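Local atomic coordinates of Lpg2148(MvcA) (Legionella pneumophila subsp. pneumophila str. Philadelphia 1, PDB entry 6K11), a protein that probably acts as a deamidase-related effector that removes ubiquitin from the host enzyme UBE2N and so regulates its activity. Residues A[178-192]-A[204-216]. Sequence-based numbering, arbitrary orientation.
Sequences KCTQLFNAIGDSAEY and EKPEDFAISEIVD
I186 lays its CG1 against the methyl of A210, CG1 to CB 3.7 Å, in the turn after the first of two helices of the MvcA insertion domain. Their segments 178-185 and 206-216 cross obliquely, N-to-C directions 136° apart and axes 9.4 Å apart at closest approach. Alanine suits this place because a lone methyl lets the backbones approach: A185 CB lies 4.0 Å from A210 CB, and L182 bears on the same methyl. Beyond A210 the contact is aliphatic. I186 meets I214 tip to tip, CD1 to CD1 at 3.9 Å, and L135 and L155 of the sheet beneath touch both isoleucines; I211 CD1 lies 3.8 Å from Y192 CD2. At one end, K178 and E213 come from opposite directions into a salt bridge. K178 CG stands anti to the backbone N (chi1 171°), and a bend at chi2 brings NZ 2.9 Å from E213 OE1, on its syn side. Q181 OE1 also accepts from that ammonium. At the other end, extended E207 crosses Y192 at about a right angle, carboxylate and ring planes 63° apart. G187, bare of a side chain, donates its backbone N-H to the anti lone pair of E207 OE2 (N to OE2 2.8 Å), while a water donating to the same OE2 bonds also to Y192 OH.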
loop_
_atom_site.group_PDB
_atom_site.type_symbol
_atom_site.label_atom_id
_atom_site.label_comp_id
_atom_site.label_asym_id
_atom_site.label_seq_id
_atom_site.Cartn_x
_atom_site.Cartn_y
_atom_site.Cartn_z
ATOM N N LYS A 178 -25.619 15.298 -27.555
ATOM C CA LYS A 178 -26.121 14.155 -26.796
ATOM C C LYS A 178 -25.968 14.367 -25.292
ATOM O O LYS A 178 -26.870 14.023 -24.514
ATOM C CB LYS A 178 -25.384 12.881 -27.226
ATOM C CG LYS A 178 -25.673 11.665 -26.360
ATOM C CD LYS A 178 -27.144 11.319 -26.359
ATOM C CE LYS A 178 -27.361 9.880 -25.909
ATOM N NZ LYS A 178 -28.798 9.483 -25.978
ATOM N N CYS A 179 -24.822 14.908 -24.864
ATOM C CA CYS A 179 -24.629 15.240 -23.455
ATOM C C CYS A 179 -25.698 16.209 -22.971
ATOM O O CYS A 179 -26.256 16.041 -21.880
ATOM C CB CYS A 179 -23.247 15.842 -23.243
ATOM S SG CYS A 179 -21.938 14.652 -23.474
ATOM N N THR A 180 -25.972 17.251 -23.766
ATOM C CA THR A 180 -27.027 18.198 -23.418
ATOM C C THR A 180 -28.354 17.482 -23.218
ATOM O O THR A 180 -29.104 17.783 -22.277
ATOM C CB THR A 180 -27.152 19.268 -24.505
ATOM O OG1 THR A 180 -25.947 20.044 -24.561
ATOM C CG2 THR A 180 -28.319 20.206 -24.204
ATOM N N GLN A 181 -28.650 16.510 -24.078
ATOM C CA GLN A 181 -29.899 15.769 -23.950
ATOM C C GLN A 181 -29.938 14.953 -22.660
ATOM O O GLN A 181 -30.917 15.005 -21.905
ATOM C CB GLN A 181 -30.078 14.882 -25.179
ATOM C CG GLN A 181 -31.356 14.086 -25.185
ATOM C CD GLN A 181 -31.181 12.763 -24.501
ATOM O OE1 GLN A 181 -30.216 12.048 -24.765
ATOM N NE2 GLN A 181 -32.101 12.425 -23.604
ATOM N N LEU A 182 -28.887 14.168 -22.400
ATOM C CA LEU A 182 -28.829 13.380 -21.169
ATOM C C LEU A 182 -28.858 14.279 -19.943
ATOM O O LEU A 182 -29.489 13.945 -18.932
ATOM C CB LEU A 182 -27.554 12.525 -21.148
ATOM C CG LEU A 182 -27.423 11.357 -22.117
ATOM C CD1 LEU A 182 -25.966 10.852 -22.156
ATOM C CD2 LEU A 182 -28.369 10.246 -21.723
ATOM N N PHE A 183 -28.172 15.426 -20.018
ATOM C CA PHE A 183 -28.112 16.356 -18.894
ATOM C C PHE A 183 -29.511 16.818 -18.501
ATOM O O PHE A 183 -29.883 16.793 -17.318
ATOM C CB PHE A 183 -27.222 17.540 -19.271
ATOM C CG PHE A 183 -27.047 18.574 -18.189
ATOM C CD1 PHE A 183 -27.934 19.635 -18.073
ATOM C CD2 PHE A 183 -25.970 18.515 -17.320
ATOM C CE1 PHE A 183 -27.763 20.602 -17.101
ATOM C CE2 PHE A 183 -25.791 19.482 -16.346
ATOM C CZ PHE A 183 -26.692 20.530 -16.240
ATOM N N ASN A 184 -30.309 17.216 -19.486
ATOM C CA ASN A 184 -31.654 17.713 -19.220
ATOM C C ASN A 184 -32.675 16.597 -19.001
ATOM O O ASN A 184 -33.803 16.885 -18.598
ATOM C CB ASN A 184 -32.079 18.632 -20.370
ATOM C CG ASN A 184 -31.301 19.931 -20.377
ATOM O OD1 ASN A 184 -30.603 20.244 -21.339
ATOM N ND2 ASN A 184 -31.395 20.687 -19.283
ATOM N N ALA A 185 -32.316 15.336 -19.239
ATOM C CA ALA A 185 -33.209 14.222 -18.944
ATOM C C ALA A 185 -33.075 13.719 -17.512
ATOM O O ALA A 185 -33.902 12.909 -17.065
ATOM C CB ALA A 185 -32.949 13.056 -19.908
ATOM N N ILE A 186 -32.059 14.171 -16.785
ATOM C CA ILE A 186 -31.812 13.727 -15.422
ATOM C C ILE A 186 -32.210 14.850 -14.474
ATOM O O ILE A 186 -32.076 16.033 -14.809
ATOM C CB ILE A 186 -30.340 13.296 -15.266
ATOM C CG1 ILE A 186 -30.109 12.055 -16.138
ATOM C CG2 ILE A 186 -29.987 13.012 -13.806
ATOM C CD1 ILE A 186 -28.684 11.552 -16.225
ATOM N N GLY A 187 -32.752 14.476 -13.313
ATOM C CA GLY A 187 -33.225 15.426 -12.322
ATOM C C GLY A 187 -32.150 16.262 -11.650
ATOM O O GLY A 187 -31.086 16.522 -12.232
ATOM N N ASP A 188 -32.410 16.676 -10.405
ATOM C CA ASP A 188 -31.562 17.638 -9.710
ATOM C C ASP A 188 -30.978 17.105 -8.411
ATOM O O ASP A 188 -30.499 17.900 -7.598
ATOM C CB ASP A 188 -32.336 18.928 -9.416
ATOM C CG ASP A 188 -33.086 19.443 -10.619
ATOM O OD1 ASP A 188 -32.432 19.747 -11.640
ATOM O OD2 ASP A 188 -34.331 19.541 -10.541
ATOM N N SER A 189 -31.007 15.794 -8.183
ATOM C CA SER A 189 -30.368 15.259 -6.991
ATOM C C SER A 189 -28.855 15.470 -7.065
ATOM O O SER A 189 -28.284 15.738 -8.130
ATOM C CB SER A 189 -30.696 13.776 -6.816
ATOM O OG SER A 189 -32.101 13.567 -6.838
ATOM N N ALA A 190 -28.208 15.372 -5.902
ATOM C CA ALA A 190 -26.779 15.663 -5.832
ATOM C C ALA A 190 -25.963 14.631 -6.603
ATOM O O ALA A 190 -25.033 14.985 -7.336
ATOM C CB ALA A 190 -26.325 15.718 -4.371
ATOM N N GLU A 191 -26.289 13.355 -6.435
ATOM C CA GLU A 191 -25.594 12.259 -7.086
ATOM C C GLU A 191 -26.607 11.177 -7.417
ATOM O O GLU A 191 -27.688 11.111 -6.826
ATOM C CB GLU A 191 -24.497 11.669 -6.199
ATOM C CG GLU A 191 -23.556 12.690 -5.594
ATOM C CD GLU A 191 -22.321 12.047 -4.993
ATOM O OE1 GLU A 191 -21.212 12.561 -5.256
ATOM O OE2 GLU A 191 -22.467 11.032 -4.268
ATOM N N TYR A 192 -26.236 10.312 -8.352
ATOM C CA TYR A 192 -27.072 9.190 -8.745
ATOM C C TYR A 192 -26.248 7.915 -8.743
ATOM O O TYR A 192 -25.090 7.910 -9.177
ATOM C CB TYR A 192 -27.696 9.423 -10.124
ATOM C CG TYR A 192 -28.648 10.601 -10.152
ATOM C CD1 TYR A 192 -28.176 11.899 -10.317
ATOM C CD2 TYR A 192 -30.021 10.414 -9.987
ATOM C CE1 TYR A 192 -29.049 12.989 -10.334
ATOM C CE2 TYR A 192 -30.899 11.495 -10.005
ATOM C CZ TYR A 192 -30.402 12.775 -10.176
ATOM O OH TYR A 192 -31.268 13.843 -10.189
ATOM N N GLU A 204 -38.117 2.488 -15.496
ATOM C CA GLU A 204 -39.505 2.878 -15.707
ATOM C C GLU A 204 -39.754 4.379 -15.820
ATOM O O GLU A 204 -40.882 4.768 -16.147
ATOM C CB GLU A 204 -40.384 2.322 -14.583
ATOM C CG GLU A 204 -40.919 0.940 -14.882
ATOM C CD GLU A 204 -41.244 0.170 -13.622
ATOM O OE1 GLU A 204 -41.146 -1.079 -13.659
ATOM O OE2 GLU A 204 -41.594 0.804 -12.602
ATOM N N LYS A 205 -38.768 5.228 -15.545
ATOM C CA LYS A 205 -38.824 6.670 -15.743
ATOM C C LYS A 205 -37.813 7.086 -16.816
ATOM O O LYS A 205 -36.799 6.407 -17.011
ATOM C CB LYS A 205 -38.508 7.425 -14.445
ATOM C CG LYS A 205 -39.238 6.908 -13.212
ATOM C CD LYS A 205 -39.107 7.871 -12.028
ATOM C CE LYS A 205 -37.675 8.343 -11.829
ATOM N NZ LYS A 205 -37.629 9.668 -11.130
ATOM N N PRO A 206 -38.057 8.188 -17.535
ATOM C CA PRO A 206 -37.043 8.657 -18.503
ATOM C C PRO A 206 -35.676 8.902 -17.874
ATOM O O PRO A 206 -34.655 8.644 -18.520
ATOM C CB PRO A 206 -37.662 9.949 -19.055
ATOM C CG PRO A 206 -39.164 9.722 -18.916
ATOM C CD PRO A 206 -39.319 8.956 -17.627
ATOM N N GLU A 207 -35.626 9.401 -16.634
ATOM C CA GLU A 207 -34.349 9.522 -15.927
ATOM C C GLU A 207 -33.667 8.164 -15.761
ATOM O O GLU A 207 -32.442 8.054 -15.933
ATOM C CB GLU A 207 -34.587 10.192 -14.574
ATOM C CG GLU A 207 -33.417 10.219 -13.616
ATOM C CD GLU A 207 -33.792 10.892 -12.298
ATOM O OE1 GLU A 207 -34.366 10.211 -11.422
ATOM O OE2 GLU A 207 -33.539 12.111 -12.151
ATOM N N ASP A 208 -34.443 7.122 -15.426
ATOM C CA ASP A 208 -33.925 5.751 -15.365
ATOM C C ASP A 208 -33.246 5.345 -16.667
ATOM O O ASP A 208 -32.200 4.679 -16.651
ATOM C CB ASP A 208 -35.050 4.746 -15.088
ATOM C CG ASP A 208 -35.623 4.836 -13.677
ATOM O OD1 ASP A 208 -35.031 5.510 -12.805
ATOM O OD2 ASP A 208 -36.686 4.205 -13.454
ATOM N N PHE A 209 -33.868 5.675 -17.804
ATOM C CA PHE A 209 -33.308 5.313 -19.103
ATOM C C PHE A 209 -32.052 6.116 -19.418
ATOM O O PHE A 209 -31.149 5.606 -20.089
ATOM C CB PHE A 209 -34.344 5.520 -20.218
ATOM C CG PHE A 209 -35.331 4.393 -20.339
ATOM C CD1 PHE A 209 -34.979 3.209 -20.978
ATOM C CD2 PHE A 209 -36.608 4.508 -19.796
ATOM C CE1 PHE A 209 -35.876 2.158 -21.083
ATOM C CE2 PHE A 209 -37.519 3.460 -19.897
ATOM C CZ PHE A 209 -37.154 2.286 -20.543
ATOM N N ALA A 210 -31.996 7.377 -18.982
ATOM C CA ALA A 210 -30.796 8.180 -19.193
ATOM C C ALA A 210 -29.625 7.623 -18.391
ATOM O O ALA A 210 -28.535 7.408 -18.932
ATOM C CB ALA A 210 -31.069 9.643 -18.831
ATOM N N ILE A 211 -29.841 7.354 -17.100
ATOM C CA ILE A 211 -28.779 6.789 -16.277
ATOM C C ILE A 211 -28.353 5.440 -16.835
ATOM O O ILE A 211 -27.162 5.160 -16.982
ATOM C CB ILE A 211 -29.234 6.680 -14.808
ATOM C CG1 ILE A 211 -29.338 8.069 -14.182
ATOM C CG2 ILE A 211 -28.289 5.811 -13.995
ATOM C CD1 ILE A 211 -30.274 8.114 -12.983
ATOM N N SER A 212 -29.327 4.589 -17.180
ATOM C CA SER A 212 -28.989 3.280 -17.732
ATOM C C SER A 212 -28.212 3.395 -19.045
ATOM O O SER A 212 -27.345 2.554 -19.329
ATOM C CB SER A 212 -30.252 2.446 -17.938
ATOM O OG SER A 212 -29.894 1.157 -18.408
ATOM N N GLU A 213 -28.495 4.421 -19.851
ATOM C CA GLU A 213 -27.722 4.609 -21.075
ATOM C C GLU A 213 -26.278 5.017 -20.766
ATOM O O GLU A 213 -25.343 4.542 -21.421
ATOM C CB GLU A 213 -28.390 5.641 -21.983
ATOM C CG GLU A 213 -27.924 5.503 -23.429
ATOM C CD GLU A 213 -28.384 6.630 -24.344
ATOM O OE1 GLU A 213 -27.747 6.801 -25.412
ATOM O OE2 GLU A 213 -29.362 7.338 -24.011
ATOM N N ILE A 214 -26.080 5.890 -19.773
ATOM C CA ILE A 214 -24.730 6.257 -19.344
ATOM C C ILE A 214 -23.965 5.033 -18.847
ATOM O O ILE A 214 -22.787 4.844 -19.177
ATOM C CB ILE A 214 -24.796 7.363 -18.273
ATOM C CG1 ILE A 214 -25.244 8.675 -18.920
ATOM C CG2 ILE A 214 -23.429 7.545 -17.598
ATOM C CD1 ILE A 214 -25.758 9.713 -17.948
ATOM N N VAL A 215 -24.622 4.173 -18.057
ATOM C CA VAL A 215 -23.972 2.951 -17.578
ATOM C C VAL A 215 -23.563 2.062 -18.750
ATOM O O VAL A 215 -22.463 1.484 -18.758
ATOM C CB VAL A 215 -24.896 2.205 -16.594
ATOM C CG1 VAL A 215 -24.390 0.798 -16.345
ATOM C CG2 VAL A 215 -25.002 2.967 -15.270
ATOM N N ASP A 216 -24.442 1.922 -19.750
ATOM C CA ASP A 216 -24.114 1.120 -20.929
ATOM C C ASP A 216 -22.901 1.691 -21.654
ATOM O O ASP A 216 -21.974 0.952 -22.013
ATOM C CB ASP A 216 -25.301 1.060 -21.898
ATOM C CG ASP A 216 -26.466 0.232 -21.375
ATOM O OD1 ASP A 216 -26.257 -0.643 -20.507
ATOM O OD2 ASP A 216 -27.599 0.455 -21.860
HETATM O O HOH W 1 -34.148 13.094 -9.532
#